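Long-range contact in glucokinase (Thermus thermophilus, PDB 3VOV), which phosphorylates hexose sugars such as glucose at the expense of ATP, as a zinc-containing hexokinase of the ROK family: residues Glu105-His117 against Gly137-Gly149. Sequence-based numbering, arbitrary orientation.
Sequences ENDANAAALAEHH and GGGVVLGGRVLRG
Charge pairing joins Glu105, near the end of strand 102-106, to Arg148 beyond the hairpin: Arg148 NE donates to Glu105 OE2 over 3.1 Å, meeting the carboxylate from above its plane (40° out). The Glu105 chain runs with CG anti to the backbone N (chi1 -176°) and bends at chi2, which keeps OE1 beside the start of helix 107-118, where it accepts from Asn106 N on its anti lone pair and from Asn109 ND2, 2.9 Å away. A glutamine here, with a single carbonyl oxygen, would probably leave either Arg148 NE without its charged partner or Asn106 N and Asn109 ND2 without their acceptor.

The Asn109 amide is also fixed by water: one molecule donates to Asn109 OD1 and Leu147 O while accepting from Val140 N, tying the helix to Val140 of strand 136-142 and to Leu147. At the far end, His117 NE2 donates to Gly144 O at 2.7 Å, in the ring plane and nearly straight.

Apolar packing fills the middle. Val141 CG1 sits over the His116 ring, 3.4 Å from its centroid and 9° off the normal, a CH-pi contact; His116 ND1 is hydrogen-bonded to Ser127 OG. Val146 CG2 meets Leu113 CB at 3.9 Å, and its CG1 lies against the Asn109 amide. Ala112 CB rests 3.7 Å from Gly139 CA, where a beta-carbon would clash, so glycine permits the 6.1 Å approach of helix and strand axes.

The helix following the first sheet thus packs on the edge hairpin of the second, joining the two halves of an actin-like ATPase fold. Glu105 divides its oxygens between helix start and Arg148, while alanine and glycine bring the backbones close.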
ATOM      1  N   GLU B 105      -3.622  10.949  34.170  1.00 18.29           N
ATOM      2  CA  GLU B 105      -3.846   9.950  33.152  1.00 18.10           C
ATOM      3  C   GLU B 105      -4.221  10.662  31.855  1.00 18.20           C
ATOM      4  O   GLU B 105      -4.815  11.745  31.873  1.00 17.84           O
ATOM      5  CB  GLU B 105      -4.927   8.965  33.597  1.00 18.12           C
ATOM      6  CG  GLU B 105      -5.189   7.766  32.603  1.00 17.75           C
ATOM      7  CD  GLU B 105      -3.935   6.981  32.295  1.00 17.90           C
ATOM      8  OE1 GLU B 105      -3.154   7.397  31.388  1.00 18.48           O
ATOM      9  OE2 GLU B 105      -3.735   5.934  32.946  1.00 19.95           O
ATOM     10  N   ASN B 106      -3.807  10.084  30.742  1.00 19.70           N
ATOM     11  CA  ASN B 106      -4.197  10.569  29.421  1.00 20.00           C
ATOM     12  C   ASN B 106      -5.715  10.332  29.257  1.00 19.31           C
ATOM     13  O   ASN B 106      -6.248   9.311  29.710  1.00 17.12           O
ATOM     14  CB  ASN B 106      -3.356   9.806  28.386  1.00 21.79           C
ATOM     15  CG  ASN B 106      -4.036   9.682  27.071  1.00 27.25           C
ATOM     16  OD1 ASN B 106      -4.127  10.663  26.313  1.00 37.00           O
ATOM     17  ND2 ASN B 106      -4.505   8.490  26.756  1.00 29.98           N
ATOM     18  N   ASP B 107      -6.411  11.260  28.609  1.00 18.58           N
ATOM     19  CA  ASP B 107      -7.874  11.184  28.500  1.00 17.68           C
ATOM     20  C   ASP B 107      -8.404   9.938  27.802  1.00 17.48           C
ATOM     21  O   ASP B 107      -9.414   9.394  28.221  1.00 15.38           O
ATOM     22  CB  ASP B 107      -8.447  12.437  27.854  1.00 18.46           C
ATOM     23  CG  ASP B 107      -7.940  12.661  26.415  1.00 20.01           C
ATOM     24  OD1 ASP B 107      -6.954  12.071  25.939  1.00 24.30           O
ATOM     25  OD2 ASP B 107      -8.610  13.405  25.745  1.00 25.10           O
ATOM     26  N   ALA B 108      -7.717   9.481  26.750  1.00 17.09           N
ATOM     27  CA  ALA B 108      -8.105   8.265  26.037  1.00 16.04           C
ATOM     28  C   ALA B 108      -7.851   7.001  26.866  1.00 16.78           C
ATOM     29  O   ALA B 108      -8.709   6.092  26.900  1.00 16.19           O
ATOM     30  CB  ALA B 108      -7.393   8.212  24.663  1.00 18.10           C
ATOM     31  N   ASN B 109      -6.711   6.945  27.578  1.00 15.53           N
ATOM     32  CA  ASN B 109      -6.450   5.847  28.550  1.00 16.24           C
ATOM     33  C   ASN B 109      -7.548   5.830  29.633  1.00 16.17           C
ATOM     34  O   ASN B 109      -8.055   4.771  30.021  1.00 16.67           O
ATOM     35  CB  ASN B 109      -5.106   6.013  29.284  1.00 14.76           C
ATOM     36  CG  ASN B 109      -3.897   5.695  28.411  1.00 18.68           C
ATOM     37  OD1 ASN B 109      -4.024   5.117  27.352  1.00 17.95           O
ATOM     38  ND2 ASN B 109      -2.719   6.093  28.872  1.00 16.80           N
ATOM     39  N   ALA B 110      -7.861   7.006  30.148  1.00 15.98           N
ATOM     40  CA  ALA B 110      -8.945   7.149  31.128  1.00 17.08           C
ATOM     41  C   ALA B 110     -10.345   6.645  30.637  1.00 17.28           C
ATOM     42  O   ALA B 110     -11.029   5.880  31.350  1.00 17.33           O
ATOM     43  CB  ALA B 110      -8.999   8.610  31.610  1.00 16.51           C
ATOM     44  N   ALA B 111     -10.765   7.059  29.434  1.00 17.26           N
ATOM     45  CA  ALA B 111     -11.994   6.522  28.872  1.00 17.95           C
ATOM     46  C   ALA B 111     -11.905   5.007  28.734  1.00 18.40           C
ATOM     47  O   ALA B 111     -12.867   4.292  29.031  1.00 18.34           O
ATOM     48  CB  ALA B 111     -12.383   7.206  27.510  1.00 16.67           C
ATOM     49  N   ALA B 112     -10.753   4.496  28.291  1.00 18.22           N
ATOM     50  CA  ALA B 112     -10.590   3.051  28.158  1.00 17.69           C
ATOM     51  C   ALA B 112     -10.776   2.313  29.518  1.00 17.42           C
ATOM     52  O   ALA B 112     -11.443   1.265  29.590  1.00 17.67           O
ATOM     53  CB  ALA B 112      -9.171   2.728  27.574  1.00 17.35           C
ATOM     54  N   LEU B 113     -10.147   2.829  30.581  1.00 16.98           N
ATOM     55  CA  LEU B 113     -10.304   2.267  31.945  1.00 17.60           C
ATOM     56  C   LEU B 113     -11.773   2.256  32.388  1.00 17.37           C
ATOM     57  O   LEU B 113     -12.264   1.287  32.949  1.00 18.24           O
ATOM     58  CB  LEU B 113      -9.422   3.054  32.951  1.00 16.21           C
ATOM     59  CG  LEU B 113      -9.187   2.594  34.396  1.00 16.54           C
ATOM     60  CD1 LEU B 113      -8.536   1.191  34.411  1.00 12.61           C
ATOM     61  CD2 LEU B 113      -8.335   3.623  35.207  1.00 13.00           C
ATOM     62  N   ALA B 114     -12.479   3.347  32.101  1.00 17.85           N
ATOM     63  CA  ALA B 114     -13.832   3.499  32.470  1.00 17.36           C
ATOM     64  C   ALA B 114     -14.707   2.499  31.710  1.00 18.23           C
ATOM     65  O   ALA B 114     -15.501   1.794  32.313  1.00 17.92           O
ATOM     66  CB  ALA B 114     -14.306   4.973  32.247  1.00 17.41           C
ATOM     67  N   GLU B 115     -14.552   2.409  30.400  1.00 17.77           N
ATOM     68  CA  GLU B 115     -15.333   1.408  29.640  1.00 17.65           C
ATOM     69  C   GLU B 115     -15.030  -0.006  30.097  1.00 18.27           C
ATOM     70  O   GLU B 115     -15.912  -0.897  30.087  1.00 19.08           O
ATOM     71  CB  GLU B 115     -15.096   1.542  28.128  1.00 16.22           C
ATOM     72  CG  GLU B 115     -15.639   2.838  27.563  1.00 17.45           C
ATOM     73  CD  GLU B 115     -17.136   2.873  27.401  1.00 20.34           C
ATOM     74  OE1 GLU B 115     -17.800   1.795  27.432  1.00 19.53           O
ATOM     75  OE2 GLU B 115     -17.642   4.016  27.190  1.00 23.21           O
ATOM     76  N   HIS B 116     -13.800  -0.232  30.509  1.00 17.50           N
ATOM     77  CA  HIS B 116     -13.428  -1.544  31.036  1.00 18.07           C
ATOM     78  C   HIS B 116     -14.135  -1.956  32.329  1.00 19.82           C
ATOM     79  O   HIS B 116     -14.644  -3.060  32.420  1.00 20.54           O
ATOM     80  CB  HIS B 116     -11.931  -1.595  31.275  1.00 17.30           C
ATOM     81  CG  HIS B 116     -11.445  -2.929  31.723  1.00 17.50           C
ATOM     82  ND1 HIS B 116     -11.038  -3.904  30.836  1.00 20.74           N
ATOM     83  CD2 HIS B 116     -11.268  -3.445  32.968  1.00 18.59           C
ATOM     84  CE1 HIS B 116     -10.650  -4.979  31.521  1.00 20.20           C
ATOM     85  NE2 HIS B 116     -10.762  -4.719  32.815  1.00 19.96           N
ATOM     86  N   HIS B 117     -14.087  -1.077  33.329  1.00 19.14           N
ATOM     87  CA  HIS B 117     -14.674  -1.303  34.629  1.00 20.75           C
ATOM     88  C   HIS B 117     -16.155  -1.041  34.737  1.00 20.06           C
ATOM     89  O   HIS B 117     -16.828  -1.733  35.471  1.00 22.36           O
ATOM     90  CB  HIS B 117     -13.919  -0.498  35.692  1.00 19.97           C
ATOM     91  CG  HIS B 117     -12.538  -1.011  35.935  1.00 21.64           C
ATOM     92  ND1 HIS B 117     -12.286  -2.151  36.665  1.00 23.86           N
ATOM     93  CD2 HIS B 117     -11.338  -0.582  35.479  1.00 19.22           C
ATOM     94  CE1 HIS B 117     -10.985  -2.389  36.672  1.00 23.17           C
ATOM     95  NE2 HIS B 117     -10.385  -1.447  35.956  1.00 21.56           N
ATOM     96  N   GLY B 137      -7.417   8.230  19.243  1.00 17.23           N
ATOM     97  CA  GLY B 137      -6.645   7.726  20.345  1.00 17.86           C
ATOM     98  C   GLY B 137      -7.177   6.409  20.860  1.00 18.00           C
ATOM     99  O   GLY B 137      -8.145   5.854  20.327  1.00 17.03           O
ATOM    100  N   GLY B 138      -6.576   5.925  21.928  1.00 17.75           N
ATOM    101  CA  GLY B 138      -7.036   4.668  22.496  1.00 18.49           C
ATOM    102  C   GLY B 138      -6.431   4.351  23.827  1.00 18.50           C
ATOM    103  O   GLY B 138      -5.773   5.171  24.439  1.00 18.62           O
ATOM    104  N   GLY B 139      -6.650   3.136  24.290  1.00 18.81           N
ATOM    105  CA  GLY B 139      -6.069   2.713  25.549  1.00 17.33           C
ATOM    106  C   GLY B 139      -6.121   1.221  25.621  1.00 17.90           C
ATOM    107  O   GLY B 139      -7.014   0.604  25.016  1.00 18.30           O
ATOM    108  N   VAL B 140      -5.127   0.638  26.304  1.00 17.17           N
ATOM    109  CA  VAL B 140      -5.064  -0.780  26.548  1.00 17.98           C
ATOM    110  C   VAL B 140      -5.139  -1.045  28.055  1.00 18.39           C
ATOM    111  O   VAL B 140      -4.364  -0.470  28.836  1.00 17.36           O
ATOM    112  CB  VAL B 140      -3.759  -1.388  25.996  1.00 19.57           C
ATOM    113  CG1 VAL B 140      -3.862  -2.924  26.071  1.00 20.80           C
ATOM    114  CG2 VAL B 140      -3.565  -0.965  24.522  1.00 16.45           C
ATOM    115  N   VAL B 141      -6.070  -1.917  28.433  1.00 17.52           N
ATOM    116  CA  VAL B 141      -6.334  -2.281  29.840  1.00 18.28           C
ATOM    117  C   VAL B 141      -6.046  -3.769  29.981  1.00 19.11           C
ATOM    118  O   VAL B 141      -6.670  -4.603  29.325  1.00 19.23           O
ATOM    119  CB  VAL B 141      -7.789  -1.971  30.253  1.00 17.93           C
ATOM    120  CG1 VAL B 141      -8.061  -2.328  31.740  1.00 18.06           C
ATOM    121  CG2 VAL B 141      -8.074  -0.427  30.021  1.00 17.46           C
ATOM    122  N   LEU B 142      -5.038  -4.073  30.770  1.00 19.52           N
ATOM    123  CA  LEU B 142      -4.698  -5.444  31.079  1.00 21.62           C
ATOM    124  C   LEU B 142      -4.627  -5.710  32.594  1.00 22.56           C
ATOM    125  O   LEU B 142      -4.181  -4.817  33.310  1.00 21.33           O
ATOM    126  CB  LEU B 142      -3.253  -5.699  30.546  1.00 23.11           C
ATOM    127  CG  LEU B 142      -2.845  -5.234  29.126  1.00 23.08           C
ATOM    128  CD1 LEU B 142      -1.348  -5.362  28.838  1.00 23.46           C
ATOM    129  CD2 LEU B 142      -3.630  -5.979  28.066  1.00 21.65           C
ATOM    130  N   GLY B 143      -5.025  -6.906  33.098  1.00 23.88           N
ATOM    131  CA  GLY B 143      -6.226  -7.042  34.122  1.00 24.77           C
ATOM    132  C   GLY B 143      -6.371  -5.687  34.848  1.00 24.68           C
ATOM    133  O   GLY B 143      -6.014  -5.555  36.024  1.00 24.84           O
ATOM    134  N   GLY B 144      -7.094  -4.772  34.203  1.00 23.91           N
ATOM    135  CA  GLY B 144      -8.087  -4.000  35.017  1.00 22.40           C
ATOM    136  C   GLY B 144      -7.254  -2.697  35.190  1.00 22.26           C
ATOM    137  O   GLY B 144      -7.725  -1.765  35.795  1.00 21.33           O
ATOM    138  N   ARG B 145      -5.995  -2.662  34.671  1.00 20.84           N
ATOM    139  CA  ARG B 145      -5.134  -1.458  34.709  0.50 21.03           C
ATOM    140  C   ARG B 145      -4.601  -1.011  33.327  1.00 20.66           C
ATOM    141  O   ARG B 145      -4.286  -1.834  32.456  1.00 19.09           O
ATOM    142  CB  ARG B 145      -3.928  -1.609  35.657  0.50 21.03           C
ATOM    143  CG  ARG B 145      -4.194  -2.087  37.095  0.50 23.14           C
ATOM    144  CD  ARG B 145      -4.945  -1.091  38.032  0.50 26.21           C
ATOM    145  NE  ARG B 145      -4.771   0.338  37.778  0.50 28.69           N
ATOM    146  CZ  ARG B 145      -4.069   1.204  38.520  0.50 30.80           C
ATOM    147  NH1 ARG B 145      -4.036   2.489  38.158  0.50 31.38           N
ATOM    148  NH2 ARG B 145      -3.424   0.825  39.616  0.50 29.68           N
ATOM    149  N   VAL B 146      -4.519   0.300  33.152  1.00 19.98           N
ATOM    150  CA  VAL B 146      -3.977   0.916  31.931  1.00 20.94           C
ATOM    151  C   VAL B 146      -2.500   0.540  31.682  1.00 20.46           C
ATOM    152  O   VAL B 146      -1.634   0.640  32.575  1.00 20.70           O
ATOM    153  CB  VAL B 146      -4.187   2.467  31.956  1.00 20.33           C
ATOM    154  CG1 VAL B 146      -3.390   3.153  30.855  1.00 21.37           C
ATOM    155  CG2 VAL B 146      -5.686   2.792  31.860  1.00 18.35           C
ATOM    156  N   LEU B 147      -2.227   0.114  30.457  1.00 19.33           N
ATOM    157  CA  LEU B 147      -0.849  -0.073  29.982  1.00 20.92           C
ATOM    158  C   LEU B 147      -0.267   1.299  29.662  1.00 20.21           C
ATOM    159  O   LEU B 147      -0.646   1.911  28.696  1.00 20.51           O
ATOM    160  CB  LEU B 147      -0.850  -0.897  28.679  1.00 21.10           C
ATOM    161  CG  LEU B 147       0.267  -1.865  28.273  1.00 25.41           C
ATOM    162  CD1 LEU B 147       0.449  -1.917  26.710  1.00 24.56           C
ATOM    163  CD2 LEU B 147       1.588  -1.720  29.008  1.00 22.64           C
ATOM    164  N   ARG B 148       0.678   1.756  30.448  1.00 22.79           N
ATOM    165  CA  ARG B 148       1.239   3.080  30.249  1.00 24.82           C
ATOM    166  C   ARG B 148       2.515   3.113  29.409  1.00 23.44           C
ATOM    167  O   ARG B 148       2.786   4.149  28.817  1.00 22.34           O
ATOM    168  CB  ARG B 148       1.467   3.802  31.585  1.00 26.71           C
ATOM    169  CG  ARG B 148       0.170   4.623  32.046  1.00 33.13           C
ATOM    170  CD  ARG B 148       0.370   5.386  33.373  1.00 34.02           C
ATOM    171  NE  ARG B 148      -0.876   5.464  34.133  1.00 39.66           N
ATOM    172  CZ  ARG B 148      -1.061   4.930  35.352  1.00 45.25           C
ATOM    173  NH1 ARG B 148      -0.071   4.281  35.977  1.00 44.41           N
ATOM    174  NH2 ARG B 148      -2.246   5.045  35.973  1.00 46.12           N
ATOM    175  N   GLY B 149       3.269   2.013  29.419  1.00 22.07           N
ATOM    176  CA  GLY B 149       4.558   1.910  28.735  1.00 23.35           C
ATOM    177  C   GLY B 149       5.723   2.457  29.563  1.00 24.52           C
ATOM    178  O   GLY B 149       5.522   3.211  30.515  1.00 22.33           O
TER
HETATM  179  O   HOH W   1      -5.052   4.850  34.777  1.00 21.79           O
HETATM  180  O   HOH W   2      -2.946   2.358  27.145  1.00 15.57           O
HETATM  181  O   HOH W   3      -0.105   5.655  27.930  1.00 27.27           O